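PDB 2OSE: structural PPIase-like protein L605 from Mimivirus, which belongs to the cyclophilin family and forms a homotrimer, and probably binds cyclosporin A and catalyses the cis-trans isomerisation of peptidyl-prolyl bonds. Local coordinates for residues P15-D20 against N46-T51; Y121-K126 against M148-D153; I21-E26 against K194-S199; Y3-L8 against C108-P113. All blocks are in the same frame, centred on the assembly; numbering follows the deposited sequence.

Contact 1: residues P15-D20 against N46-T51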
loop_
_atom_site.group_PDB
_atom_site.type_symbol
_atom_site.label_atom_id
_atom_site.label_comp_id
_atom_site.label_asym_id
_atom_site.label_seq_id
_atom_site.Cartn_x
_atom_site.Cartn_y
_atom_site.Cartn_z
ATOM N N PRO A 15 25.939 23.774 -5.515
ATOM C CA PRO A 15 25.376 24.113 -4.222
ATOM C C PRO A 15 25.545 22.916 -3.300
ATOM O O PRO A 15 25.549 21.796 -3.765
ATOM C CB PRO A 15 23.883 24.318 -4.515
ATOM C CG PRO A 15 23.802 24.531 -5.981
ATOM C CD PRO A 15 24.924 23.768 -6.587
ATOM N N ARG A 16 25.703 23.158 -2.009
ATOM C CA ARG A 16 25.755 22.072 -1.040
ATOM C C ARG A 16 24.643 22.272 -0.072
ATOM O O ARG A 16 24.391 23.400 0.336
ATOM C CB ARG A 16 27.093 22.049 -0.312
ATOM C CG ARG A 16 28.243 21.597 -1.198
ATOM C CD ARG A 16 29.568 21.655 -0.458
ATOM N NE ARG A 16 30.639 21.523 -1.419
ATOM C CZ ARG A 16 31.351 20.435 -1.624
ATOM N NH1 ARG A 16 31.196 19.388 -0.854
ATOM N NH2 ARG A 16 32.272 20.422 -2.594
ATOM N N VAL A 17 23.978 21.187 0.308
ATOM C CA VAL A 17 22.822 21.264 1.208
ATOM C C VAL A 17 22.898 20.145 2.224
ATOM O O VAL A 17 23.645 19.179 2.030
ATOM C CB VAL A 17 21.483 21.155 0.457
ATOM C CG1 VAL A 17 21.311 22.297 -0.582
ATOM C CG2 VAL A 17 21.361 19.759 -0.196
ATOM N N TYR A 18 22.115 20.270 3.292
ATOM C CA TYR A 18 22.005 19.231 4.318
ATOM C C TYR A 18 20.547 18.866 4.610
ATOM O O TYR A 18 19.629 19.679 4.408
ATOM C CB TYR A 18 22.709 19.674 5.616
ATOM C CG TYR A 18 22.210 21.022 6.135
ATOM C CD1 TYR A 18 21.140 21.089 7.023
ATOM C CD2 TYR A 18 22.790 22.234 5.701
ATOM C CE1 TYR A 18 20.650 22.342 7.493
ATOM C CE2 TYR A 18 22.291 23.481 6.151
ATOM C CZ TYR A 18 21.223 23.513 7.043
ATOM O OH TYR A 18 20.730 24.740 7.494
ATOM N N MET A 19 20.364 17.650 5.105
ATOM C CA MET A 19 19.077 17.129 5.554
ATOM C C MET A 19 19.310 16.198 6.743
ATOM O O MET A 19 19.945 15.128 6.585
ATOM C CB MET A 19 18.445 16.248 4.471
ATOM C CG MET A 19 17.666 16.922 3.450
ATOM S SD MET A 19 17.236 15.728 2.118
ATOM C CE MET A 19 16.503 16.981 1.079
ATOM N N ASP A 20 18.736 16.549 7.889
ATOM C CA ASP A 20 18.566 15.569 8.998
ATOM C C ASP A 20 17.573 14.486 8.598
ATOM O O ASP A 20 16.574 14.781 7.920
ATOM C CB ASP A 20 18.024 16.250 10.255
ATOM C CG ASP A 20 19.073 16.929 11.037
ATOM O OD1 ASP A 20 20.272 16.551 10.945
ATOM O OD2 ASP A 20 18.712 17.872 11.762
ATOM N N ASN A 46 15.137 23.934 -8.080
ATOM C CA ASN A 46 13.956 23.568 -7.317
ATOM C C ASN A 46 14.357 22.781 -6.064
ATOM O O ASN A 46 13.873 23.062 -4.991
ATOM C CB ASN A 46 12.996 22.734 -8.183
ATOM C CG ASN A 46 11.698 22.383 -7.461
ATOM O OD1 ASN A 46 11.016 23.260 -6.905
ATOM N ND2 ASN A 46 11.335 21.087 -7.485
ATOM N N PHE A 47 15.258 21.813 -6.214
ATOM C CA PHE A 47 15.740 21.050 -5.057
ATOM C C PHE A 47 16.354 21.970 -4.006
ATOM O O PHE A 47 15.952 21.941 -2.841
ATOM C CB PHE A 47 16.740 19.967 -5.470
ATOM C CG PHE A 47 17.102 19.023 -4.339
ATOM C CD1 PHE A 47 16.358 17.858 -4.120
ATOM C CD2 PHE A 47 18.184 19.303 -3.486
ATOM C CE1 PHE A 47 16.664 16.988 -3.064
ATOM C CE2 PHE A 47 18.505 18.435 -2.419
ATOM C CZ PHE A 47 17.756 17.273 -2.217
ATOM N N VAL A 48 17.322 22.795 -4.414
ATOM C CA VAL A 48 17.956 23.723 -3.467
ATOM C C VAL A 48 16.976 24.705 -2.800
ATOM O O VAL A 48 17.064 24.942 -1.591
ATOM C CB VAL A 48 19.182 24.482 -4.102
ATOM C CG1 VAL A 48 19.790 25.443 -3.114
ATOM C CG2 VAL A 48 20.248 23.531 -4.563
ATOM N N GLN A 49 16.031 25.284 -3.557
ATOM C CA GLN A 49 15.128 26.252 -2.913
ATOM C C GLN A 49 14.140 25.603 -1.978
ATOM O O GLN A 49 13.659 26.234 -1.044
ATOM C CB GLN A 49 14.399 27.134 -3.934
ATOM C CG GLN A 49 15.322 27.909 -4.844
ATOM C CD GLN A 49 16.380 28.719 -4.101
ATOM O OE1 GLN A 49 16.148 29.228 -2.999
ATOM N NE2 GLN A 49 17.545 28.859 -4.720
ATOM N N LEU A 50 13.826 24.334 -2.224
ATOM C CA LEU A 50 12.939 23.601 -1.307
ATOM C C LEU A 50 13.676 23.228 -0.034
ATOM O O LEU A 50 13.091 23.057 1.025
ATOM C CB LEU A 50 12.415 22.346 -1.981
ATOM C CG LEU A 50 11.278 22.617 -2.986
ATOM C CD1 LEU A 50 10.853 21.297 -3.579
ATOM C CD2 LEU A 50 10.108 23.271 -2.273
ATOM N N THR A 51 14.980 23.075 -0.168
ATOM C CA THR A 51 15.826 22.815 0.956
ATOM C C THR A 51 15.907 24.066 1.832
ATOM O O THR A 51 15.819 23.986 3.052
ATOM C CB THR A 51 17.167 22.383 0.387
ATOM O OG1 THR A 51 17.187 20.957 0.314
ATOM C CG2 THR A 51 18.273 22.919 1.164
#
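Val-17 and Thr-51 bring a strand of the cyclophilin sheet, flanked by 26-35 and 198-205, against a helix in a fully buried, apolar contact: strand 16-23 packs on helix 41-52, their short segments 9.3 Å apart at closest approach and crossing at 52°. Three residues of the strand side meet three of the helix. At the start, Pro-15 lays CB against Val-48 CG2 at 3.7 Å, the two side chains crossing at about a right angle. Val-17 comes next and divides its branches. CG1, anti to its own carbonyl carbon (chi1 -60°), rests 3.6 Å from Thr-51 CG2, while CG2 reaches the rim of the Phe-47 ring in the ring plane, 3.9 Å from CE2. Thr-51 thus offers its methyl rather than its hydroxyl to the valine. Met-19 starts off to one side of the helix, but its chain is extended beyond CG, and this carries the terminal methyl CE to within 3.5 Å of Phe-47 CZ, the two side chains meeting tip to tip. The same CE also lies 4.1 Å from Thr-51 OG1, these side chains crossing at about a right angle. Phe-47 has further aromatic company: Phe-147 meets it edge-to-face, and Tyr-76 with its plane at about 45°. On the strand, backbone bonds run from Val-17 to Ile-33 and from Tyr-18 to Gly-204, tying it to both neighbours. The arrangement is that of the cyclophilin fold, an antiparallel beta barrel closed by helices, with this helix packed on hydrophobic residues of the barrel wall.

Contact 2: residues Y121-K126 against M148-D153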
loop_
_atom_site.group_PDB
_atom_site.type_symbol
_atom_site.label_atom_id
_atom_site.label_comp_id
_atom_site.label_asym_id
_atom_site.label_seq_id
_atom_site.Cartn_x
_atom_site.Cartn_y
_atom_site.Cartn_z
ATOM N N TYR A 121 25.551 12.508 -15.525
ATOM C CA TYR A 121 26.227 11.717 -14.488
ATOM C C TYR A 121 25.625 10.316 -14.447
ATOM O O TYR A 121 24.417 10.168 -14.292
ATOM C CB TYR A 121 26.134 12.407 -13.103
ATOM C CG TYR A 121 26.802 13.757 -13.099
ATOM C CD1 TYR A 121 28.116 13.915 -12.638
ATOM C CD2 TYR A 121 26.158 14.872 -13.614
ATOM C CE1 TYR A 121 28.752 15.165 -12.688
ATOM C CE2 TYR A 121 26.790 16.123 -13.669
ATOM C CZ TYR A 121 28.085 16.248 -13.199
ATOM O OH TYR A 121 28.680 17.480 -13.251
ATOM N N PRO A 122 26.461 9.282 -14.602
ATOM C CA PRO A 122 25.963 7.890 -14.552
ATOM C C PRO A 122 25.295 7.591 -13.209
ATOM O O PRO A 122 25.543 8.320 -12.215
ATOM C CB PRO A 122 27.216 7.036 -14.752
ATOM C CG PRO A 122 28.274 7.995 -15.343
ATOM C CD PRO A 122 27.916 9.372 -14.835
ATOM N N HIS A 123 24.425 6.571 -13.198
ATOM C CA HIS A 123 23.532 6.293 -12.057
ATOM C C HIS A 123 23.881 4.914 -11.485
ATOM O O HIS A 123 23.017 4.039 -11.319
ATOM C CB HIS A 123 22.053 6.359 -12.528
ATOM C CG HIS A 123 21.059 6.778 -11.476
ATOM N ND1 HIS A 123 21.304 6.690 -10.117
ATOM C CD2 HIS A 123 19.782 7.221 -11.596
ATOM C CE1 HIS A 123 20.235 7.094 -9.451
ATOM N NE2 HIS A 123 19.301 7.427 -10.325
ATOM N N GLU A 124 25.158 4.732 -11.178
ATOM C CA GLU A 124 25.697 3.422 -10.825
ATOM C C GLU A 124 26.231 3.262 -9.390
ATOM O O GLU A 124 26.610 2.164 -8.985
ATOM C CB GLU A 124 26.824 3.095 -11.803
ATOM C CG GLU A 124 26.495 3.434 -13.246
ATOM C CD GLU A 124 27.484 2.841 -14.226
ATOM O OE1 GLU A 124 28.706 3.079 -14.073
ATOM O OE2 GLU A 124 27.014 2.121 -15.132
ATOM N N SER A 125 26.265 4.358 -8.635
ATOM C CA SER A 125 26.944 4.413 -7.358
ATOM C C SER A 125 26.001 4.720 -6.222
ATOM O O SER A 125 24.927 5.327 -6.410
ATOM C CB SER A 125 28.007 5.520 -7.365
ATOM O OG SER A 125 28.865 5.341 -8.438
ATOM N N LYS A 126 26.449 4.304 -5.039
ATOM C CA LYS A 126 25.780 4.584 -3.765
ATOM C C LYS A 126 25.761 6.080 -3.488
ATOM O O LYS A 126 26.711 6.792 -3.823
ATOM C CB LYS A 126 26.574 3.899 -2.648
ATOM C CG LYS A 126 26.002 4.032 -1.243
ATOM C CD LYS A 126 26.894 3.194 -0.344
ATOM C CE LYS A 126 26.307 2.933 1.003
ATOM N NZ LYS A 126 27.195 1.891 1.624
ATOM N N MET A 148 15.236 10.845 -5.383
ATOM C CA MET A 148 15.677 9.536 -4.991
ATOM C C MET A 148 17.143 9.606 -4.552
ATOM O O MET A 148 17.927 10.326 -5.151
ATOM C CB MET A 148 15.586 8.635 -6.219
ATOM C CG MET A 148 15.994 7.185 -5.980
ATOM S SD MET A 148 16.022 6.182 -7.472
ATOM C CE MET A 148 14.226 5.951 -7.701
ATOM N N ILE A 149 17.499 8.811 -3.535
ATOM C CA ILE A 149 18.912 8.580 -3.173
ATOM C C ILE A 149 19.188 7.096 -3.190
ATOM O O ILE A 149 18.432 6.288 -2.588
ATOM C CB ILE A 149 19.257 9.208 -1.761
ATOM C CG1 ILE A 149 18.961 10.714 -1.753
ATOM C CG2 ILE A 149 20.708 8.915 -1.362
ATOM C CD1 ILE A 149 19.195 11.378 -0.412
ATOM N N THR A 150 20.279 6.709 -3.851
ATOM C CA THR A 150 20.648 5.295 -3.923
ATOM C C THR A 150 21.314 4.829 -2.630
ATOM O O THR A 150 22.167 5.553 -2.048
ATOM C CB THR A 150 21.602 4.971 -5.115
ATOM O OG1 THR A 150 22.683 5.927 -5.140
ATOM C CG2 THR A 150 20.861 5.026 -6.452
ATOM N N LEU A 151 21.001 3.583 -2.227
ATOM C CA LEU A 151 21.527 2.981 -0.985
ATOM C C LEU A 151 22.726 2.101 -1.272
ATOM O O LEU A 151 23.433 1.673 -0.345
ATOM C CB LEU A 151 20.459 2.156 -0.239
ATOM C CG LEU A 151 19.233 2.929 0.249
ATOM C CD1 LEU A 151 18.151 1.980 0.786
ATOM C CD2 LEU A 151 19.571 4.000 1.307
ATOM N N ASP A 152 22.966 1.820 -2.553
ATOM C CA ASP A 152 24.101 0.980 -2.901
ATOM C C ASP A 152 24.587 1.313 -4.295
ATOM O O ASP A 152 23.948 2.106 -4.996
ATOM C CB ASP A 152 23.700 -0.496 -2.828
ATOM C CG ASP A 152 24.888 -1.412 -2.589
ATOM O OD1 ASP A 152 26.068 -0.963 -2.656
ATOM O OD2 ASP A 152 24.645 -2.592 -2.320
ATOM N N ASP A 153 25.727 0.718 -4.669
ATOM C CA ASP A 153 26.222 0.705 -6.045
ATOM C C ASP A 153 25.361 -0.305 -6.830
ATOM O O ASP A 153 24.734 -1.183 -6.239
ATOM C CB ASP A 153 27.676 0.187 -6.091
ATOM C CG ASP A 153 28.649 1.058 -5.321
ATOM O OD1 ASP A 153 28.472 2.301 -5.260
ATOM O OD2 ASP A 153 29.622 0.483 -4.781
#
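Ser-125 and Thr-150 join two loop ends of the cyclophilin barrel, where the chain enters strand 128-135 and where it leaves strand 147-150, its antiparallel neighbour. Thr-150 OG1 donates to Ser-125 O at 2.6 Å, in the carbonyl plane and on a lone pair. With chi1 at 48°, OG1 sits between the threonine's own backbone N and carbonyl carbon; it also bonds to the backbone N of Leu-128, so two backbone groups of the incoming chain grip one hydroxyl. The threonine methyl CG2 turns to His-123, 3.7 Å from CE1 and oblique to the ring. NE2 of that histidine bonds to Ser-130 OG, whereas ND1 is buried here without a polar partner in the model.

Farther along, Lys-126 N donates to Asp-153 OD1 at 2.9 Å and 159°, reaching the anti side of the carboxylate from 21° out of its plane. The Lys-126 chain, with CG anti to the backbone N and all later torsions extended, passes Leu-151 O, which lies 3.4 Å from CE. Its ammonium group forms a salt bridge with Asp-181 on helix 177-186. Asp-152 carboxylate OD1 takes the backbone N of Asp-153 at 2.6 Å from above its plane, and OD2 is salt-bridged to Arg-155.

Around the contact, Met-148 touches Ala-191 of the second subunit, His-123 leans on Val-169 of strand 168-175, and Leu-151 packs on Leu-180 of helix 177-186 and Ile-90 of strand 89-92.

Contact 3: residues I21-E26 against K194-S199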
loop_
_atom_site.group_PDB
_atom_site.type_symbol
_atom_site.label_atom_id
_atom_site.label_comp_id
_atom_site.label_asym_id
_atom_site.label_seq_id
_atom_site.Cartn_x
_atom_site.Cartn_y
_atom_site.Cartn_z
ATOM N N ILE A 21 17.851 13.246 9.004
ATOM C CA ILE A 21 16.921 12.110 8.803
ATOM C C ILE A 21 16.364 11.764 10.178
ATOM O O ILE A 21 17.123 11.667 11.149
ATOM C CB ILE A 21 17.609 10.865 8.162
ATOM C CG1 ILE A 21 18.395 11.278 6.888
ATOM C CG2 ILE A 21 16.582 9.734 7.830
ATOM C CD1 ILE A 21 17.490 11.569 5.690
ATOM N N VAL A 22 15.039 11.682 10.261
ATOM C CA VAL A 22 14.342 11.528 11.550
ATOM C C VAL A 22 13.628 10.176 11.527
ATOM O O VAL A 22 13.125 9.740 10.491
ATOM C CB VAL A 22 13.339 12.718 11.787
ATOM C CG1 VAL A 22 12.389 12.476 13.010
ATOM C CG2 VAL A 22 14.101 14.039 11.941
ATOM N N LEU A 23 13.623 9.503 12.668
ATOM C CA LEU A 23 12.823 8.283 12.859
ATOM C C LEU A 23 12.276 8.320 14.288
ATOM O O LEU A 23 13.036 8.422 15.263
ATOM C CB LEU A 23 13.677 7.033 12.665
ATOM C CG LEU A 23 13.089 5.662 13.059
ATOM C CD1 LEU A 23 12.145 5.219 12.009
ATOM C CD2 LEU A 23 14.182 4.634 13.264
ATOM N N ASN A 24 10.961 8.314 14.412
ATOM C CA ASN A 24 10.312 8.329 15.734
ATOM C C ASN A 24 10.683 9.535 16.575
ATOM O O ASN A 24 11.039 9.403 17.758
ATOM C CB ASN A 24 10.616 7.037 16.485
ATOM C CG ASN A 24 9.989 5.839 15.823
ATOM O OD1 ASN A 24 8.878 5.927 15.282
ATOM N ND2 ASN A 24 10.694 4.709 15.851
ATOM N N ASN A 25 10.623 10.705 15.943
ATOM C CA ASN A 25 10.923 11.974 16.601
ATOM C C ASN A 25 12.354 12.179 17.091
ATOM O O ASN A 25 12.616 13.126 17.841
ATOM C CB ASN A 25 9.891 12.277 17.713
ATOM C CG ASN A 25 8.515 12.518 17.155
ATOM O OD1 ASN A 25 7.558 11.794 17.464
ATOM N ND2 ASN A 25 8.406 13.524 16.284
ATOM N N GLU A 26 13.262 11.310 16.642
ATOM C CA GLU A 26 14.693 11.384 16.929
ATOM C C GLU A 26 15.487 11.497 15.602
ATOM O O GLU A 26 15.252 10.736 14.664
ATOM C CB GLU A 26 15.143 10.120 17.687
ATOM C CG GLU A 26 15.847 9.080 16.776
ATOM C CD GLU A 26 15.678 7.616 17.173
ATOM O OE1 GLU A 26 14.613 6.999 16.846
ATOM O OE2 GLU A 26 16.659 7.073 17.767
ATOM N N LYS A 194 6.368 -4.523 8.654
ATOM C CA LYS A 194 6.355 -3.213 8.003
ATOM C C LYS A 194 7.518 -2.300 8.436
ATOM O O LYS A 194 7.929 -2.276 9.612
ATOM C CB LYS A 194 4.991 -2.520 8.016
ATOM C CG LYS A 194 4.312 -2.405 9.324
ATOM C CD LYS A 194 2.894 -1.959 9.101
ATOM C CE LYS A 194 2.497 -0.939 10.138
ATOM N NZ LYS A 194 1.080 -0.555 9.933
ATOM N N TYR A 195 8.050 -1.587 7.446
ATOM C CA TYR A 195 9.208 -0.745 7.611
ATOM C C TYR A 195 8.879 0.400 8.564
ATOM O O TYR A 195 7.724 0.843 8.654
ATOM C CB TYR A 195 9.660 -0.173 6.255
ATOM C CG TYR A 195 9.917 -1.176 5.126
ATOM C CD1 TYR A 195 10.794 -2.258 5.295
ATOM C CD2 TYR A 195 9.299 -1.017 3.883
ATOM C CE1 TYR A 195 11.036 -3.188 4.243
ATOM C CE2 TYR A 195 9.532 -1.917 2.831
ATOM C CZ TYR A 195 10.404 -3.004 3.019
ATOM O OH TYR A 195 10.627 -3.897 1.974
ATOM N N PRO A 196 9.907 0.903 9.268
ATOM C CA PRO A 196 9.758 2.151 10.012
ATOM C C PRO A 196 9.524 3.334 9.045
ATOM O O PRO A 196 9.844 3.215 7.878
ATOM C CB PRO A 196 11.104 2.284 10.746
ATOM C CG PRO A 196 12.071 1.448 9.955
ATOM C CD PRO A 196 11.261 0.321 9.398
ATOM N N THR A 197 8.918 4.424 9.519
ATOM C CA THR A 197 8.721 5.629 8.683
ATOM C C THR A 197 9.805 6.685 8.907
ATOM O O THR A 197 9.888 7.308 9.966
ATOM C CB THR A 197 7.307 6.208 8.822
ATOM O OG1 THR A 197 6.392 5.276 8.251
ATOM C CG2 THR A 197 7.163 7.542 8.049
ATOM N N PHE A 198 10.650 6.874 7.894
ATOM C CA PHE A 198 11.694 7.896 7.945
ATOM C C PHE A 198 11.181 9.215 7.409
ATOM O O PHE A 198 10.345 9.255 6.503
ATOM C CB PHE A 198 12.915 7.430 7.119
ATOM C CG PHE A 198 13.545 6.183 7.653
ATOM C CD1 PHE A 198 14.372 6.231 8.768
ATOM C CD2 PHE A 198 13.293 4.964 7.072
ATOM C CE1 PHE A 198 14.941 5.073 9.267
ATOM C CE2 PHE A 198 13.868 3.790 7.581
ATOM C CZ PHE A 198 14.673 3.840 8.662
ATOM N N SER A 199 11.719 10.310 7.922
ATOM C CA SER A 199 11.333 11.610 7.383
ATOM C C SER A 199 12.504 12.552 7.383
ATOM O O SER A 199 13.541 12.271 8.007
ATOM C CB SER A 199 10.167 12.204 8.186
ATOM O OG SER A 199 10.502 12.191 9.560
HETATM O O HOH W 1 9.705 10.236 10.895
#
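Val-22 and Ser-199 form an antiparallel hydrogen-bonded pair, with their CA atoms 5.1 Å apart. Val-22 N gives to Ser-199 O at 2.8 Å and 165°, and Ser-199 N returns the bond to Val-22 O at 3.0 Å. Their side chains share one face of the sheet, where Val-22 CB lies 3.6 Å from Ser-199 OG. A water sits 2.5 Å from that OG and donates to Thr-197 O at 3.1 Å; a weak third bond goes to Val-22 O.

On the other face Leu-23 does most of the packing. Chi1 (170°) puts CG anti to the backbone N, and chi2 (78°) then sets CD1, which lies over a face of the Phe-198 ring, 3.9 Å from CE1. The same methyl presses on Pro-196 CB at 3.4 Å, tighter than usual van der Waals contact. Just beyond, a type I' turn from Leu-23 to Glu-26 reverses the chain into strand 26-35, completing a tight beta hairpin.

Helix 177-186 packs on the apolar residues here: Ile-183 touches Ile-21 and Phe-198, and Met-186 touches Leu-23 and Phe-198. Ile-28 of strand 26-35 meets the same three residues, so strands 16-23, 26-35 and 198-205 share one apolar cluster with the helix.

Contact 4: residues Y3-L8 against C108-P113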
loop_
_atom_site.group_PDB
_atom_site.type_symbol
_atom_site.label_atom_id
_atom_site.label_comp_id
_atom_site.label_asym_id
_atom_site.label_seq_id
_atom_site.Cartn_x
_atom_site.Cartn_y
_atom_site.Cartn_z
ATOM N N TYR A 3 9.744 31.291 -8.096
ATOM C CA TYR A 3 10.767 31.526 -9.115
ATOM C C TYR A 3 10.179 31.317 -10.521
ATOM O O TYR A 3 9.091 30.754 -10.679
ATOM C CB TYR A 3 12.007 30.654 -8.843
ATOM C CG TYR A 3 12.727 31.050 -7.555
ATOM C CD1 TYR A 3 13.635 32.118 -7.546
ATOM C CD2 TYR A 3 12.479 30.384 -6.343
ATOM C CE1 TYR A 3 14.296 32.505 -6.378
ATOM C CE2 TYR A 3 13.133 30.768 -5.156
ATOM C CZ TYR A 3 14.050 31.831 -5.190
ATOM O OH TYR A 3 14.723 32.244 -4.055
ATOM N N SER A 4 10.876 31.803 -11.541
ATOM C CA SER A 4 10.424 31.607 -12.913
ATOM C C SER A 4 11.385 30.687 -13.652
ATOM O O SER A 4 12.606 30.813 -13.519
ATOM C CB SER A 4 10.280 32.958 -13.649
ATOM O OG SER A 4 10.015 32.768 -15.037
ATOM N N LEU A 5 10.817 29.765 -14.430
ATOM C CA LEU A 5 11.588 28.837 -15.263
ATOM C C LEU A 5 12.323 29.549 -16.393
ATOM O O LEU A 5 13.334 29.058 -16.917
ATOM C CB LEU A 5 10.673 27.749 -15.829
ATOM C CG LEU A 5 10.143 26.724 -14.820
ATOM C CD1 LEU A 5 8.891 26.005 -15.334
ATOM C CD2 LEU A 5 11.239 25.733 -14.471
ATOM N N GLU A 6 11.804 30.716 -16.751
ATOM C CA GLU A 6 12.381 31.575 -17.788
ATOM C C GLU A 6 13.577 32.366 -17.226
ATOM O O GLU A 6 14.513 32.714 -17.960
ATOM C CB GLU A 6 11.290 32.519 -18.339
ATOM C CG GLU A 6 10.192 31.843 -19.204
ATOM C CD GLU A 6 9.258 30.862 -18.441
ATOM O OE1 GLU A 6 8.517 31.284 -17.507
ATOM O OE2 GLU A 6 9.249 29.659 -18.813
ATOM N N ASP A 7 13.545 32.612 -15.914
ATOM C CA ASP A 7 14.555 33.416 -15.228
ATOM C C ASP A 7 15.034 32.747 -13.919
ATOM O O ASP A 7 14.699 33.182 -12.812
ATOM C CB ASP A 7 13.994 34.827 -14.973
ATOM C CG ASP A 7 15.079 35.841 -14.567
ATOM O OD1 ASP A 7 16.243 35.720 -15.037
ATOM O OD2 ASP A 7 14.746 36.767 -13.781
ATOM N N LEU A 8 15.821 31.688 -14.065
ATOM C CA LEU A 8 16.184 30.810 -12.947
ATOM C C LEU A 8 17.101 31.477 -11.934
ATOM O O LEU A 8 18.049 32.174 -12.330
ATOM C CB LEU A 8 16.911 29.573 -13.475
ATOM C CG LEU A 8 16.156 28.452 -14.175
ATOM C CD1 LEU A 8 17.165 27.370 -14.481
ATOM C CD2 LEU A 8 15.034 27.937 -13.283
ATOM N N CYS A 108 5.693 28.469 -9.038
ATOM C CA CYS A 108 4.214 28.459 -8.935
ATOM C C CYS A 108 3.625 27.057 -9.160
ATOM O O CYS A 108 2.533 26.898 -9.749
ATOM C CB CYS A 108 3.577 29.459 -9.907
ATOM S SG CYS A 108 4.250 31.119 -9.761
ATOM N N ASP A 109 4.365 26.041 -8.701
ATOM C CA ASP A 109 3.979 24.640 -8.848
ATOM C C ASP A 109 3.840 24.182 -10.289
ATOM O O ASP A 109 3.208 23.152 -10.566
ATOM C CB ASP A 109 2.715 24.337 -8.043
ATOM C CG ASP A 109 2.971 24.337 -6.558
ATOM O OD1 ASP A 109 3.661 23.403 -6.070
ATOM O OD2 ASP A 109 2.512 25.289 -5.887
ATOM N N GLU A 110 4.450 24.937 -11.202
ATOM C CA GLU A 110 4.568 24.503 -12.589
ATOM C C GLU A 110 5.458 23.266 -12.665
ATOM O O GLU A 110 6.480 23.188 -11.962
ATOM C CB GLU A 110 5.199 25.587 -13.468
ATOM C CG GLU A 110 4.370 26.831 -13.722
ATOM C CD GLU A 110 5.118 27.821 -14.623
ATOM O OE1 GLU A 110 5.500 28.895 -14.114
ATOM O OE2 GLU A 110 5.350 27.518 -15.830
ATOM N N PRO A 111 5.080 22.302 -13.527
ATOM C CA PRO A 111 5.946 21.187 -13.873
ATOM C C PRO A 111 7.305 21.681 -14.355
ATOM O O PRO A 111 7.386 22.747 -14.995
ATOM C CB PRO A 111 5.225 20.529 -15.055
ATOM C CG PRO A 111 3.798 20.916 -14.936
ATOM C CD PRO A 111 3.764 22.234 -14.199
ATOM N N ILE A 112 8.357 20.912 -14.079
ATOM C CA ILE A 112 9.689 21.239 -14.585
ATOM C C ILE A 112 10.005 20.413 -15.817
ATOM O O ILE A 112 10.054 19.201 -15.738
ATOM C CB ILE A 112 10.827 21.013 -13.507
ATOM C CG1 ILE A 112 10.498 21.768 -12.228
ATOM C CG2 ILE A 112 12.194 21.431 -14.069
ATOM C CD1 ILE A 112 11.230 21.253 -10.984
ATOM N N PRO A 113 10.240 21.081 -16.974
ATOM C CA PRO A 113 10.575 20.395 -18.220
ATOM C C PRO A 113 11.917 19.707 -18.180
ATOM O O PRO A 113 12.794 20.137 -17.431
ATOM C CB PRO A 113 10.608 21.535 -19.254
ATOM C CG PRO A 113 9.747 22.577 -18.668
ATOM C CD PRO A 113 10.100 22.532 -17.195
#
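Leu-5 carries this contact almost alone, a single side chain of the N-terminal loop set among residues of 108-113, with neither segment forming a regular helix or strand. One methyl, CD1, does most of the touching. It lies 3.6 Å from Pro-111 O, 3.9 Å from Glu-110 OE2 and 4.1 Å from Pro-113 CD, so two of its three nearest neighbours in 108-113 are oxygens. The other methyl, CD2, only approaches Ile-112 CG2, at 4.4 Å. The side chains of Leu-5 and Glu-110 slide past each other in opposite directions. Glu-110 is extended beyond CG, and its CB also comes to 4.2 Å from Leu-5 CD1.

The turn that presents the leucine is held locally. Ser-4 OG accepts from Glu-6 N at 3.2 Å, an ST turn, and the backbone N of Asp-7 bonds to Ser-4 O at 3.1 Å, closing the loop around Leu-5. Before this turn, Tyr-3 pairs through its backbone with Val-106 and rests its side chain on Gln-49 of helix 41-52. Across the contact, Ile-112 reaches Ala-42 and Asn-46 of that helix, and Tyr-107 packs against both Leu-5 and Leu-8.

Between the two segments the chemistry is therefore that of van der Waals packing at the surface, with no directional polar bond joining them. The acid groups of Glu-6 and Glu-110 come to 5.1 Å between their OE1 atoms, and this proximity of like charges would be expected to be mildly unfavourable where it is not screened by solvent.

How the contacts relate
From the N terminus, residues 3-8 come first, and contact 4 closes a long loop when 108-113 returns to them. Contact 1 is nested inside that loop, joining strand 16-23 to helix 41-52; it touches contact 4 through Gln-49 with Tyr-3 and Asn-46 with Ile-112. Residues 21-26 continue directly from contact 1 on the same strand, but their partner 194-199 arrives late, so contact 3 crosses contacts 1 and 4. Contact 2 opens after contact 4 has closed and nests within the loop of contact 3. Contacts 1, 2 and 3 all reach the same sheet, whereas contact 4, its centre about 32 Å from that of contact 3, fastens the N-terminal loop.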